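Local coordinates for protein putative NADPH:quinone reductase (Bacillus thuringiensis, PDB 3GMS) that probably reduces quinones with NADPH as a medium-chain oxidoreductase, although its function has not been established, at residues K6-H11 against N64-E69; G14-V19 against I50-A55; E34-M39 against Q100-T105; R42-S47 against V327-Y332. All blocks are in the same frame, centred on the assembly; numbering follows the deposited sequence.

Overall arrangement
From the N terminus, strand 4-10 leads into contact 1, which closes a loop at 64-69. Contact 2 lies wholly within that loop and joins the turn and short helix after the strand to residues 50-55. The two touch through F10 and I52. Contact 3 opens at 34-39 and closes at 100-105, so it crosses both. It pairs two strands of the GroES-like domain. Contact 4 crosses all three. It starts at the end of strand 34-43 and closes only at 327-332, after the chain has passed through the parallel sheet of the Rossmann domain. Contacts 3 and 4 share strand 34-43, and Q100 to R42 is a probable hydrogen bond between them.

Contact 1: K6-H11 against N64-E69; sequences KLIQFH and NIPGYE
The carbonyl oxygen of N64 receives a hydrogen bond from F10 and a weaker CA-H...O contact from Q9. F10 N donates to N64 O at 3.1 Å, with an N-H...O angle of 161°. Q9 CA lies 3.4 Å from N64 O. In return N64 N bonds to F10 O. This pair of bonds makes F10 and N64 a single antiparallel bridge of the hydrogen-bonded type.

The side chains of F10 and N64 lie side by side and point the same way. F10 CG sits between the backbone N and the carbonyl carbon (chi1 53°), which starts the ring out beside the N64 side chain. Further out, F10 CZ lies 3.6 Å from N64 CB. The rim of the ring also meets P66: F10 CE2 is 3.9 Å from P66 CG, which sits near the ring plane. L7 and I65 cross at about a right angle, with L7 CD1 3.7 Å from I65 CD1. Between these groups lies I8 O. I65 CG2 approaches it to 3.2 Å, P66 CD lies against it, and I65 CA offers a CA-H...O contact. The amide end of Q9 turns to E23, and I8 and P66 both bond through their backbones to W99.

I8 O is buried with no conventional hydrogen-bond partner in the model. Of the two segments, only carbon groups lie against it. The chemistry is therefore uneven: one bridge supplies two sound polar bonds, and beyond it the 64-69 segment is held to the strand mainly by apolar contact.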
loop_
_atom_site.group_PDB
_atom_site.type_symbol
_atom_site.label_atom_id
_atom_site.label_comp_id
_atom_site.label_asym_id
_atom_site.label_seq_id
_atom_site.Cartn_x
_atom_site.Cartn_y
_atom_site.Cartn_z
ATOM N N LYS A 6 -4.455 -23.850 7.803
ATOM C CA LYS A 6 -5.628 -23.032 7.980
ATOM C C LYS A 6 -5.596 -21.911 6.931
ATOM O O LYS A 6 -4.514 -21.487 6.506
ATOM C CB LYS A 6 -5.610 -22.425 9.381
ATOM C CG LYS A 6 -6.912 -21.742 9.763
ATOM C CD LYS A 6 -6.814 -21.099 11.153
ATOM C CE LYS A 6 -6.408 -22.117 12.227
ATOM N NZ LYS A 6 -6.970 -21.691 13.537
ATOM N N LEU A 7 -6.765 -21.410 6.556
ATOM C CA LEU A 7 -6.827 -20.319 5.562
ATOM C C LEU A 7 -8.091 -19.543 5.738
ATOM O O LEU A 7 -9.087 -20.098 6.194
ATOM C CB LEU A 7 -6.810 -20.849 4.134
ATOM C CG LEU A 7 -8.004 -21.653 3.604
ATOM C CD1 LEU A 7 -8.262 -21.397 2.107
ATOM C CD2 LEU A 7 -7.722 -23.120 3.817
ATOM N N ILE A 8 -8.050 -18.258 5.379
ATOM C CA ILE A 8 -9.265 -17.459 5.271
ATOM C C ILE A 8 -9.625 -17.386 3.787
ATOM O O ILE A 8 -8.769 -17.078 2.958
ATOM C CB ILE A 8 -9.053 -16.007 5.805
ATOM C CG1 ILE A 8 -8.518 -16.016 7.243
ATOM C CG2 ILE A 8 -10.331 -15.215 5.685
ATOM C CD1 ILE A 8 -9.351 -16.834 8.223
ATOM N N GLN A 9 -10.889 -17.661 3.459
ATOM C CA GLN A 9 -11.372 -17.735 2.092
ATOM C C GLN A 9 -12.750 -17.079 2.005
ATOM O O GLN A 9 -13.470 -17.053 3.013
ATOM C CB GLN A 9 -11.504 -19.232 1.742
ATOM C CG GLN A 9 -11.776 -19.524 0.345
ATOM C CD GLN A 9 -11.079 -20.792 -0.125
ATOM O OE1 GLN A 9 -10.143 -20.721 -0.906
ATOM N NE2 GLN A 9 -11.550 -21.951 0.323
ATOM N N PHE A 10 -13.092 -16.525 0.841
ATOM C CA PHE A 10 -14.472 -16.149 0.516
ATOM C C PHE A 10 -14.853 -16.798 -0.795
ATOM O O PHE A 10 -14.042 -16.884 -1.714
ATOM C CB PHE A 10 -14.708 -14.632 0.436
ATOM C CG PHE A 10 -13.755 -13.894 -0.494
ATOM C CD1 PHE A 10 -14.190 -13.437 -1.726
ATOM C CD2 PHE A 10 -12.439 -13.622 -0.096
ATOM C CE1 PHE A 10 -13.321 -12.751 -2.589
ATOM C CE2 PHE A 10 -11.559 -12.944 -0.946
ATOM C CZ PHE A 10 -12.001 -12.494 -2.182
ATOM N N HIS A 11 -16.097 -17.248 -0.854
ATOM C CA HIS A 11 -16.611 -17.991 -2.019
ATOM C C HIS A 11 -17.510 -17.112 -2.875
ATOM O O HIS A 11 -17.787 -17.456 -4.015
ATOM C CB HIS A 11 -17.357 -19.246 -1.565
ATOM C CG HIS A 11 -16.502 -20.215 -0.821
ATOM N ND1 HIS A 11 -15.977 -21.349 -1.402
ATOM C CD2 HIS A 11 -16.079 -20.220 0.464
ATOM C CE1 HIS A 11 -15.254 -22.001 -0.511
ATOM N NE2 HIS A 11 -15.309 -21.343 0.633
ATOM N N ASN A 64 -11.356 -17.164 -3.139
ATOM C CA ASN A 64 -10.065 -16.491 -3.106
ATOM C C ASN A 64 -9.597 -16.314 -1.673
ATOM O O ASN A 64 -10.431 -16.185 -0.759
ATOM C CB ASN A 64 -10.216 -15.125 -3.780
ATOM C CG ASN A 64 -8.967 -14.277 -3.661
ATOM O OD1 ASN A 64 -8.884 -13.359 -2.814
ATOM N ND2 ASN A 64 -7.956 -14.614 -4.473
ATOM N N ILE A 65 -8.276 -16.297 -1.483
ATOM C CA ILE A 65 -7.675 -16.042 -0.149
ATOM C C ILE A 65 -7.215 -14.580 -0.116
ATOM O O ILE A 65 -6.412 -14.192 -0.944
ATOM C CB ILE A 65 -6.502 -16.985 0.157
ATOM C CG1 ILE A 65 -6.988 -18.446 0.149
ATOM C CG2 ILE A 65 -5.916 -16.684 1.543
ATOM C CD1 ILE A 65 -5.861 -19.485 0.069
ATOM N N PRO A 66 -7.750 -13.753 0.805
ATOM C CA PRO A 66 -7.297 -12.356 0.731
ATOM C C PRO A 66 -5.866 -12.117 1.274
ATOM O O PRO A 66 -5.285 -12.986 1.927
ATOM C CB PRO A 66 -8.245 -11.595 1.661
ATOM C CG PRO A 66 -9.217 -12.561 2.181
ATOM C CD PRO A 66 -8.815 -13.955 1.813
ATOM N N GLY A 67 -5.370 -10.894 1.078
ATOM C CA GLY A 67 -4.076 -10.505 1.642
ATOM C C GLY A 67 -2.946 -10.428 0.630
ATOM O O GLY A 67 -2.594 -11.400 -0.052
ATOM N N TYR A 68 -2.371 -9.244 0.532
ATOM C CA TYR A 68 -1.264 -9.026 -0.418
ATOM C C TYR A 68 0.076 -9.019 0.230
ATOM O O TYR A 68 1.109 -9.074 -0.481
ATOM C CB TYR A 68 -1.435 -7.719 -1.225
ATOM C CG TYR A 68 -2.517 -7.838 -2.243
ATOM C CD1 TYR A 68 -2.304 -8.523 -3.436
ATOM C CD2 TYR A 68 -3.794 -7.355 -1.978
ATOM C CE1 TYR A 68 -3.303 -8.648 -4.397
ATOM C CE2 TYR A 68 -4.814 -7.466 -2.950
ATOM C CZ TYR A 68 -4.560 -8.120 -4.137
ATOM O OH TYR A 68 -5.546 -8.276 -5.086
ATOM N N GLU A 69 0.129 -8.875 1.545
ATOM C CA GLU A 69 1.462 -8.804 2.159
ATOM C C GLU A 69 1.574 -9.449 3.549
ATOM O O GLU A 69 0.580 -9.917 4.124
ATOM C CB GLU A 69 2.030 -7.378 2.115
ATOM C CG GLU A 69 1.400 -6.422 3.051
ATOM C CD GLU A 69 2.080 -5.044 3.041
ATOM O OE1 GLU A 69 1.331 -4.079 3.007
ATOM O OE2 GLU A 69 3.335 -4.916 3.109
#

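Contact 2: G14-V19 against I50-A55; sequences GNPKDV and IPITGA
I52 faces the 14-19 segment with its CB directed toward it, and the chain forks at that atom. One branch is the methyl CG2, anti to the backbone N. I52 CG2 comes within 3.5 Å of V19 CG2, as the I52 and V19 side chains slide past each other in opposite directions. The same methyl lies 3.8 Å from G14 O and close to the P16 ring. The other branch starts at CG1, which is anti to the carbonyl carbon (chi1 -57°). I52 CG1 touches the ring of F10 on strand 4-10, at CE2. The tip, I52 CD1, is 4.1 Å from P16 CG. It also reaches P66 CG, so this one side chain joins the contact to that of residues 6-11 and 64-69.

The backbone of I52 makes the one hydrogen bond between the segments. G14 N donates to I52 O at 3.1 Å with an N-H...O angle of 157°. The donor is tilted 27° from the carbonyl plane. G14 O turns to the next residue and receives a CA-H...O contact, T53 CA to G14 O 3.5 Å. The T53 hydroxyl does not join in. It bonds back to its own turn, T53 OG1 to I50 O 2.6 Å. Outside the two segments, V314 and Q318 of helix 310-318 pack on P16.

G14 thus meets the 50-55 turn through backbone atoms, and a single directional bond fixes it against I52. Apart from the CA-H...O contact, the remainder is mainly carbon-on-carbon packing, with no polar side-chain bond between the segments.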
loop_
_atom_site.group_PDB
_atom_site.type_symbol
_atom_site.label_atom_id
_atom_site.label_comp_id
_atom_site.label_asym_id
_atom_site.label_seq_id
_atom_site.Cartn_x
_atom_site.Cartn_y
_atom_site.Cartn_z
ATOM N N GLY A 14 -18.780 -9.759 -1.497
ATOM C CA GLY A 14 -19.769 -9.068 -0.667
ATOM C C GLY A 14 -19.067 -8.382 0.471
ATOM O O GLY A 14 -17.841 -8.215 0.438
ATOM N N ASN A 15 -19.831 -7.956 1.464
ATOM C CA ASN A 15 -19.248 -7.385 2.684
ATOM C C ASN A 15 -18.365 -8.445 3.335
ATOM O O ASN A 15 -18.763 -9.587 3.478
ATOM C CB ASN A 15 -20.357 -6.952 3.654
ATOM C CG ASN A 15 -21.268 -5.889 3.073
ATOM O OD1 ASN A 15 -20.820 -4.985 2.366
ATOM N ND2 ASN A 15 -22.567 -5.965 3.409
ATOM N N PRO A 16 -17.119 -8.078 3.694
ATOM C CA PRO A 16 -16.254 -9.105 4.280
ATOM C C PRO A 16 -16.902 -9.785 5.494
ATOM O O PRO A 16 -16.726 -10.997 5.709
ATOM C CB PRO A 16 -14.999 -8.312 4.677
ATOM C CG PRO A 16 -14.932 -7.209 3.663
ATOM C CD PRO A 16 -16.411 -6.802 3.488
ATOM N N LYS A 17 -17.688 -9.041 6.270
ATOM C CA LYS A 17 -18.352 -9.671 7.430
ATOM C C LYS A 17 -19.301 -10.829 7.049
ATOM O O LYS A 17 -19.546 -11.743 7.853
ATOM C CB LYS A 17 -19.117 -8.621 8.250
ATOM C CG LYS A 17 -20.473 -8.230 7.636
ATOM C CD LYS A 17 -20.867 -6.803 7.987
ATOM C CE LYS A 17 -21.278 -6.691 9.436
ATOM N NZ LYS A 17 -21.180 -5.275 9.919
ATOM N N ASP A 18 -19.836 -10.782 5.831
ATOM C CA ASP A 18 -20.776 -11.806 5.336
ATOM C C ASP A 18 -20.075 -12.983 4.664
ATOM O O ASP A 18 -20.572 -14.106 4.725
ATOM C CB ASP A 18 -21.803 -11.175 4.388
ATOM C CG ASP A 18 -22.717 -10.189 5.101
ATOM O OD1 ASP A 18 -23.114 -10.515 6.231
ATOM O OD2 ASP A 18 -23.038 -9.114 4.552
ATOM N N VAL A 19 -18.912 -12.739 4.047
ATOM C CA VAL A 19 -18.342 -13.754 3.143
ATOM C C VAL A 19 -17.060 -14.446 3.582
ATOM O O VAL A 19 -16.761 -15.526 3.091
ATOM C CB VAL A 19 -18.204 -13.217 1.685
ATOM C CG1 VAL A 19 -19.599 -12.826 1.119
ATOM C CG2 VAL A 19 -17.264 -12.004 1.636
ATOM N N ILE A 50 -10.858 -4.392 -0.700
ATOM C CA ILE A 50 -11.486 -4.042 -1.978
ATOM C C ILE A 50 -11.799 -5.279 -2.862
ATOM O O ILE A 50 -12.929 -5.407 -3.371
ATOM C CB ILE A 50 -10.638 -2.972 -2.737
ATOM C CG1 ILE A 50 -10.575 -1.681 -1.913
ATOM C CG2 ILE A 50 -11.237 -2.702 -4.152
ATOM C CD1 ILE A 50 -9.749 -0.555 -2.566
ATOM N N PRO A 51 -10.837 -6.217 -3.031
ATOM C CA PRO A 51 -11.214 -7.358 -3.871
ATOM C C PRO A 51 -12.360 -8.207 -3.309
ATOM O O PRO A 51 -13.084 -8.849 -4.087
ATOM C CB PRO A 51 -9.950 -8.224 -3.930
ATOM C CG PRO A 51 -8.847 -7.417 -3.276
ATOM C CD PRO A 51 -9.387 -6.127 -2.780
ATOM N N ILE A 52 -12.508 -8.234 -1.979
ATOM C CA ILE A 52 -13.524 -9.051 -1.358
ATOM C C ILE A 52 -14.883 -8.527 -1.815
ATOM O O ILE A 52 -15.783 -9.306 -2.043
ATOM C CB ILE A 52 -13.444 -9.042 0.181
ATOM C CG1 ILE A 52 -12.043 -9.498 0.631
ATOM C CG2 ILE A 52 -14.519 -9.964 0.778
ATOM C CD1 ILE A 52 -11.785 -9.303 2.136
ATOM N N THR A 53 -15.018 -7.209 -1.935
ATOM C CA THR A 53 -16.291 -6.587 -2.271
ATOM C C THR A 53 -16.791 -6.816 -3.700
ATOM O O THR A 53 -17.941 -6.478 -3.995
ATOM C CB THR A 53 -16.235 -5.076 -2.109
ATOM O OG1 THR A 53 -15.339 -4.545 -3.097
ATOM C CG2 THR A 53 -15.804 -4.702 -0.712
ATOM N N GLY A 54 -15.952 -7.369 -4.575
ATOM C CA GLY A 54 -16.342 -7.625 -5.954
ATOM C C GLY A 54 -16.032 -6.523 -6.938
ATOM O O GLY A 54 -16.319 -6.679 -8.129
ATOM N N ALA A 55 -15.463 -5.415 -6.465
ATOM C CA ALA A 55 -15.005 -4.324 -7.361
ATOM C C ALA A 55 -14.167 -4.803 -8.574
ATOM O O ALA A 55 -14.197 -4.158 -9.621
ATOM C CB ALA A 55 -14.247 -3.258 -6.577
#

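Contact 3: E34-M39 against Q100-T105; sequences EVFVRM and QEYVKT
Strands 34-39 and 102-105 run antiparallel, their axes 4.6 Å apart at closest. V35 with T105 and V37 with V103 are hydrogen-bonded pairs, and M39 N donates to E101 O. A water bridges M39 O and E101 O.

On the face of F36, R38, Y102 and K104, the two aromatic rings have nearly parallel planes (17°) but are slid so far that they barely overlap. F36 CG leaves the backbone anti to N (chi1 178°). At the far end of the ring, F36 CZ comes within 3.4 Å of Y102 CD1. K104 CG lies in the plane of the F36 ring at its edge. E101 CG lies over one face of the Y102 ring, offset toward the rim. The carboxylate of E34 rests on the K104 chain, E34 OE1 to K104 CE 3.3 Å. It makes no salt bridge there: K104 NZ pairs with E96, and E34 OE1 accepts from K31 N. At the end of the ladder M39 CG is packed tightly on V103 CG2 at 3.5 Å, and P92 touches both residues.

This is an antiparallel ladder in the curled sheet of the GroES-like domain, the fold found at the N-terminal end of medium-chain dehydrogenases and reductases.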
loop_
_atom_site.group_PDB
_atom_site.type_symbol
_atom_site.label_atom_id
_atom_site.label_comp_id
_atom_site.label_asym_id
_atom_site.label_seq_id
_atom_site.Cartn_x
_atom_site.Cartn_y
_atom_site.Cartn_z
ATOM N N GLU A 34 8.930 -23.056 -6.401
ATOM C CA GLU A 34 8.090 -22.509 -5.309
ATOM C C GLU A 34 8.794 -22.452 -3.957
ATOM O O GLU A 34 9.673 -23.268 -3.652
ATOM C CB GLU A 34 6.823 -23.334 -5.118
ATOM C CG GLU A 34 5.782 -23.213 -6.202
ATOM C CD GLU A 34 4.451 -23.851 -5.807
ATOM O OE1 GLU A 34 4.424 -25.002 -5.292
ATOM O OE2 GLU A 34 3.426 -23.185 -6.026
ATOM N N VAL A 35 8.379 -21.483 -3.139
ATOM C CA VAL A 35 8.893 -21.343 -1.778
ATOM C C VAL A 35 7.652 -21.452 -0.875
ATOM O O VAL A 35 6.623 -20.894 -1.215
ATOM C CB VAL A 35 9.655 -19.995 -1.619
ATOM C CG1 VAL A 35 10.073 -19.758 -0.171
ATOM C CG2 VAL A 35 10.902 -20.008 -2.550
ATOM N N PHE A 36 7.762 -22.187 0.233
ATOM C CA PHE A 36 6.625 -22.511 1.088
ATOM C C PHE A 36 6.888 -21.849 2.456
ATOM O O PHE A 36 7.879 -22.183 3.126
ATOM C CB PHE A 36 6.535 -24.052 1.194
ATOM C CG PHE A 36 5.439 -24.554 2.094
ATOM C CD1 PHE A 36 4.131 -24.552 1.668
ATOM C CD2 PHE A 36 5.736 -25.070 3.366
ATOM C CE1 PHE A 36 3.129 -25.026 2.488
ATOM C CE2 PHE A 36 4.746 -25.539 4.190
ATOM C CZ PHE A 36 3.435 -25.527 3.751
ATOM N N VAL A 37 6.025 -20.908 2.874
ATOM C CA VAL A 37 6.379 -20.028 3.965
ATOM C C VAL A 37 5.302 -20.083 5.053
ATOM O O VAL A 37 4.097 -19.900 4.763
ATOM C CB VAL A 37 6.499 -18.572 3.402
ATOM C CG1 VAL A 37 6.758 -17.580 4.539
ATOM C CG2 VAL A 37 7.647 -18.493 2.351
ATOM N N ARG A 38 5.708 -20.375 6.289
ATOM C CA ARG A 38 4.762 -20.332 7.422
ATOM C C ARG A 38 4.645 -18.863 7.867
ATOM O O ARG A 38 5.621 -18.294 8.346
ATOM C CB ARG A 38 5.255 -21.218 8.594
ATOM C CG ARG A 38 4.394 -21.078 9.893
ATOM C CD ARG A 38 4.920 -21.957 11.073
ATOM N NE ARG A 38 6.376 -21.841 11.230
ATOM C CZ ARG A 38 7.007 -20.953 11.996
ATOM N NH1 ARG A 38 6.324 -20.064 12.707
ATOM N NH2 ARG A 38 8.338 -20.958 12.042
ATOM N N MET A 39 3.459 -18.263 7.712
ATOM C CA MET A 39 3.240 -16.822 8.029
ATOM C C MET A 39 3.278 -16.509 9.530
ATOM O O MET A 39 2.820 -17.300 10.362
ATOM C CB MET A 39 1.905 -16.364 7.441
ATOM C CG MET A 39 1.835 -16.421 5.869
ATOM S SD MET A 39 3.227 -15.642 5.004
ATOM C CE MET A 39 2.761 -13.897 5.341
ATOM N N GLN A 100 -3.394 -16.705 5.430
ATOM C CA GLN A 100 -3.471 -18.142 5.655
ATOM C C GLN A 100 -2.212 -18.585 6.364
ATOM O O GLN A 100 -1.239 -17.839 6.463
ATOM C CB GLN A 100 -3.665 -18.912 4.322
ATOM C CG GLN A 100 -2.540 -18.783 3.354
ATOM C CD GLN A 100 -2.770 -19.628 2.084
ATOM O OE1 GLN A 100 -3.263 -20.770 2.161
ATOM N NE2 GLN A 100 -2.428 -19.062 0.916
ATOM N N GLU A 101 -2.229 -19.829 6.829
ATOM C CA GLU A 101 -1.191 -20.337 7.683
ATOM C C GLU A 101 0.097 -20.479 6.884
ATOM O O GLU A 101 1.179 -20.134 7.376
ATOM C CB GLU A 101 -1.621 -21.694 8.252
ATOM C CG GLU A 101 -0.636 -22.325 9.227
ATOM C CD GLU A 101 -1.212 -23.549 9.936
ATOM O OE1 GLU A 101 -2.409 -23.915 9.712
ATOM O OE2 GLU A 101 -0.456 -24.105 10.763
ATOM N N TYR A 102 -0.027 -21.013 5.671
ATOM C CA TYR A 102 1.108 -21.231 4.801
ATOM C C TYR A 102 0.889 -20.596 3.440
ATOM O O TYR A 102 -0.151 -20.813 2.807
ATOM C CB TYR A 102 1.309 -22.730 4.552
ATOM C CG TYR A 102 1.525 -23.562 5.800
ATOM C CD1 TYR A 102 2.768 -23.588 6.426
ATOM C CD2 TYR A 102 0.492 -24.326 6.325
ATOM C CE1 TYR A 102 2.995 -24.375 7.566
ATOM C CE2 TYR A 102 0.692 -25.125 7.466
ATOM C CZ TYR A 102 1.947 -25.140 8.071
ATOM O OH TYR A 102 2.209 -25.914 9.169
ATOM N N VAL A 103 1.912 -19.913 2.928
ATOM C CA VAL A 103 1.813 -19.194 1.647
ATOM C C VAL A 103 2.928 -19.661 0.716
ATOM O O VAL A 103 4.082 -19.739 1.134
ATOM C CB VAL A 103 1.963 -17.664 1.870
ATOM C CG1 VAL A 103 2.109 -16.905 0.517
ATOM C CG2 VAL A 103 0.755 -17.169 2.667
ATOM N N LYS A 104 2.579 -19.966 -0.528
ATOM C CA LYS A 104 3.578 -20.237 -1.572
ATOM C C LYS A 104 3.643 -19.139 -2.587
ATOM O O LYS A 104 2.611 -18.531 -2.916
ATOM C CB LYS A 104 3.227 -21.525 -2.324
ATOM C CG LYS A 104 3.086 -22.733 -1.416
ATOM C CD LYS A 104 3.147 -24.030 -2.231
ATOM C CE LYS A 104 1.975 -24.202 -3.156
ATOM N NZ LYS A 104 0.716 -23.895 -2.441
ATOM N N THR A 105 4.845 -18.908 -3.122
ATOM C CA THR A 105 5.020 -18.004 -4.223
ATOM C C THR A 105 6.295 -18.443 -4.960
ATOM O O THR A 105 7.061 -19.274 -4.436
ATOM C CB THR A 105 5.192 -16.510 -3.770
ATOM O OG1 THR A 105 5.211 -15.665 -4.932
ATOM C CG2 THR A 105 6.521 -16.316 -2.998
HETATM O O HOH W 1 1.107 -19.473 9.989
#

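Contact 4: R42-S47 against V327-Y332; sequences RPINPS and VFLTSY
Backbone bonds join R42 to L329 in both directions, and R42 N to L329 O is 2.9 Å. I44 N donates to V327 O, beyond the non-hydrogen-bonded pair of P43 and F328. A water stands in for the return bond: it donates to I44 O and accepts from V327 N.

Side-chain polar bonds come from the R42 guanidinium. The R42 chain bends at chi2 (88°), which sets CD near L329 CB. NH1 and NH2 both grip the hydroxyl of S331 end-on: R42 NH1 to S331 OG is 2.9 Å and R42 NH2 to S331 OG is 3.0 Å. The oxygen lies in the guanidinium plane. NH1 also donates to L329 O, from 63° above the carbonyl plane, which gives that oxygen two donors. R42 NE and NH2 have further partners in T98 O and Q100 O, so all three guanidinium nitrogens of this buried side chain have acceptors.

Apolar contacts follow. I44 CD1 lies 3.7 Å from L329 CG as the two side chains cross. P43 CB meets F328 CE1 at 3.9 Å.

Around the contact, A313 and V317 of helix 310-318 cover I44, and V316 and V317 cover V327. Strand 301-306 runs parallel to 326-330 and bonds to F328 and T330, while the F328 and F120 rings meet edge-to-face.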
loop_
_atom_site.group_PDB
_atom_site.type_symbol
_atom_site.label_atom_id
_atom_site.label_comp_id
_atom_site.label_asym_id
_atom_site.label_seq_id
_atom_site.Cartn_x
_atom_site.Cartn_y
_atom_site.Cartn_z
ATOM N N ARG A 42 0.463 -10.607 9.145
ATOM C CA ARG A 42 0.062 -9.797 7.947
ATOM C C ARG A 42 -0.742 -8.592 8.428
ATOM O O ARG A 42 -1.535 -8.745 9.364
ATOM C CB ARG A 42 -0.861 -10.555 6.954
ATOM C CG ARG A 42 -0.618 -12.051 6.839
ATOM C CD ARG A 42 -1.437 -12.784 7.888
ATOM N NE ARG A 42 -1.328 -14.255 7.874
ATOM C CZ ARG A 42 -1.225 -15.018 8.964
ATOM N NH1 ARG A 42 -1.128 -14.504 10.189
ATOM N NH2 ARG A 42 -1.165 -16.347 8.822
ATOM N N PRO A 43 -0.612 -7.437 7.745
ATOM C CA PRO A 43 -1.480 -6.310 8.058
ATOM C C PRO A 43 -2.840 -6.565 7.409
ATOM O O PRO A 43 -2.957 -7.355 6.460
ATOM C CB PRO A 43 -0.765 -5.143 7.361
ATOM C CG PRO A 43 -0.294 -5.775 6.028
ATOM C CD PRO A 43 0.193 -7.191 6.527
ATOM N N ILE A 44 -3.868 -5.902 7.928
ATOM C CA ILE A 44 -5.118 -5.771 7.211
ATOM C C ILE A 44 -5.108 -4.396 6.558
ATOM O O ILE A 44 -5.342 -3.370 7.203
ATOM C CB ILE A 44 -6.336 -5.952 8.134
ATOM C CG1 ILE A 44 -6.312 -7.403 8.679
ATOM C CG2 ILE A 44 -7.652 -5.652 7.331
ATOM C CD1 ILE A 44 -7.391 -7.718 9.751
ATOM N N ASN A 45 -4.775 -4.356 5.279
ATOM C CA ASN A 45 -4.812 -3.081 4.580
ATOM C C ASN A 45 -6.212 -2.834 4.003
ATOM O O ASN A 45 -6.828 -3.753 3.494
ATOM C CB ASN A 45 -3.807 -3.066 3.415
ATOM C CG ASN A 45 -2.328 -3.218 3.873
ATOM O OD1 ASN A 45 -1.937 -2.697 4.909
ATOM N ND2 ASN A 45 -1.513 -3.895 3.060
ATOM N N PRO A 46 -6.701 -1.571 4.032
ATOM C CA PRO A 46 -7.914 -1.264 3.257
ATOM C C PRO A 46 -7.886 -1.816 1.823
ATOM O O PRO A 46 -8.928 -2.267 1.309
ATOM C CB PRO A 46 -7.984 0.286 3.305
ATOM C CG PRO A 46 -7.404 0.629 4.646
ATOM C CD PRO A 46 -6.170 -0.371 4.695
ATOM N N SER A 47 -6.720 -1.858 1.177
ATOM C CA SER A 47 -6.622 -2.408 -0.173
ATOM C C SER A 47 -6.751 -3.944 -0.257
ATOM O O SER A 47 -7.018 -4.501 -1.337
ATOM C CB SER A 47 -5.294 -1.973 -0.850
ATOM O OG SER A 47 -4.199 -2.387 -0.052
ATOM N N VAL A 327 -3.903 -2.687 11.998
ATOM C CA VAL A 327 -4.390 -3.891 12.613
ATOM C C VAL A 327 -3.715 -5.079 11.924
ATOM O O VAL A 327 -3.549 -5.064 10.713
ATOM C CB VAL A 327 -5.915 -4.002 12.425
ATOM C CG1 VAL A 327 -6.448 -5.313 13.074
ATOM C CG2 VAL A 327 -6.602 -2.755 13.048
ATOM N N PHE A 328 -3.296 -6.075 12.676
ATOM C CA PHE A 328 -2.628 -7.247 12.090
ATOM C C PHE A 328 -3.271 -8.555 12.437
ATOM O O PHE A 328 -3.867 -8.702 13.526
ATOM C CB PHE A 328 -1.164 -7.316 12.593
ATOM C CG PHE A 328 -0.320 -6.138 12.205
ATOM C CD1 PHE A 328 0.511 -6.198 11.070
ATOM C CD2 PHE A 328 -0.300 -4.980 12.984
ATOM C CE1 PHE A 328 1.297 -5.110 10.725
ATOM C CE2 PHE A 328 0.478 -3.857 12.615
ATOM C CZ PHE A 328 1.288 -3.936 11.491
ATOM N N LEU A 329 -3.057 -9.532 11.542
ATOM C CA LEU A 329 -3.441 -10.928 11.755
ATOM C C LEU A 329 -2.203 -11.700 12.050
ATOM O O LEU A 329 -1.271 -11.707 11.240
ATOM C CB LEU A 329 -4.090 -11.509 10.493
ATOM C CG LEU A 329 -5.460 -10.910 10.127
ATOM C CD1 LEU A 329 -5.893 -11.255 8.699
ATOM C CD2 LEU A 329 -6.606 -11.210 11.187
ATOM N N THR A 330 -2.152 -12.328 13.231
ATOM C CA THR A 330 -0.875 -12.881 13.655
ATOM C C THR A 330 -1.032 -14.394 13.820
ATOM O O THR A 330 -2.156 -14.891 14.016
ATOM C CB THR A 330 -0.351 -12.231 14.968
ATOM O OG1 THR A 330 -1.262 -12.529 16.036
ATOM C CG2 THR A 330 -0.168 -10.705 14.837
ATOM N N SER A 331 0.077 -15.119 13.729
ATOM C CA SER A 331 0.025 -16.579 13.796
ATOM C C SER A 331 1.202 -17.159 14.556
ATOM O O SER A 331 1.794 -18.127 14.115
ATOM C CB SER A 331 0.001 -17.169 12.380
ATOM O OG SER A 331 -1.252 -16.984 11.750
ATOM N N TYR A 332 1.544 -16.581 15.696
ATOM C CA TYR A 332 2.735 -17.002 16.409
ATOM C C TYR A 332 2.565 -18.361 17.114
ATOM O O TYR A 332 1.447 -18.650 17.525
ATOM C CB TYR A 332 3.131 -15.926 17.412
ATOM C CG TYR A 332 3.738 -14.691 16.761
ATOM C CD1 TYR A 332 3.044 -13.483 16.726
ATOM C CD2 TYR A 332 5.020 -14.730 16.198
ATOM C CE1 TYR A 332 3.606 -12.327 16.130
ATOM C CE2 TYR A 332 5.600 -13.592 15.619
ATOM C CZ TYR A 332 4.887 -12.392 15.600
ATOM O OH TYR A 332 5.475 -11.298 15.025
HETATM O O HOH W 2 -5.247 -1.790 9.591
#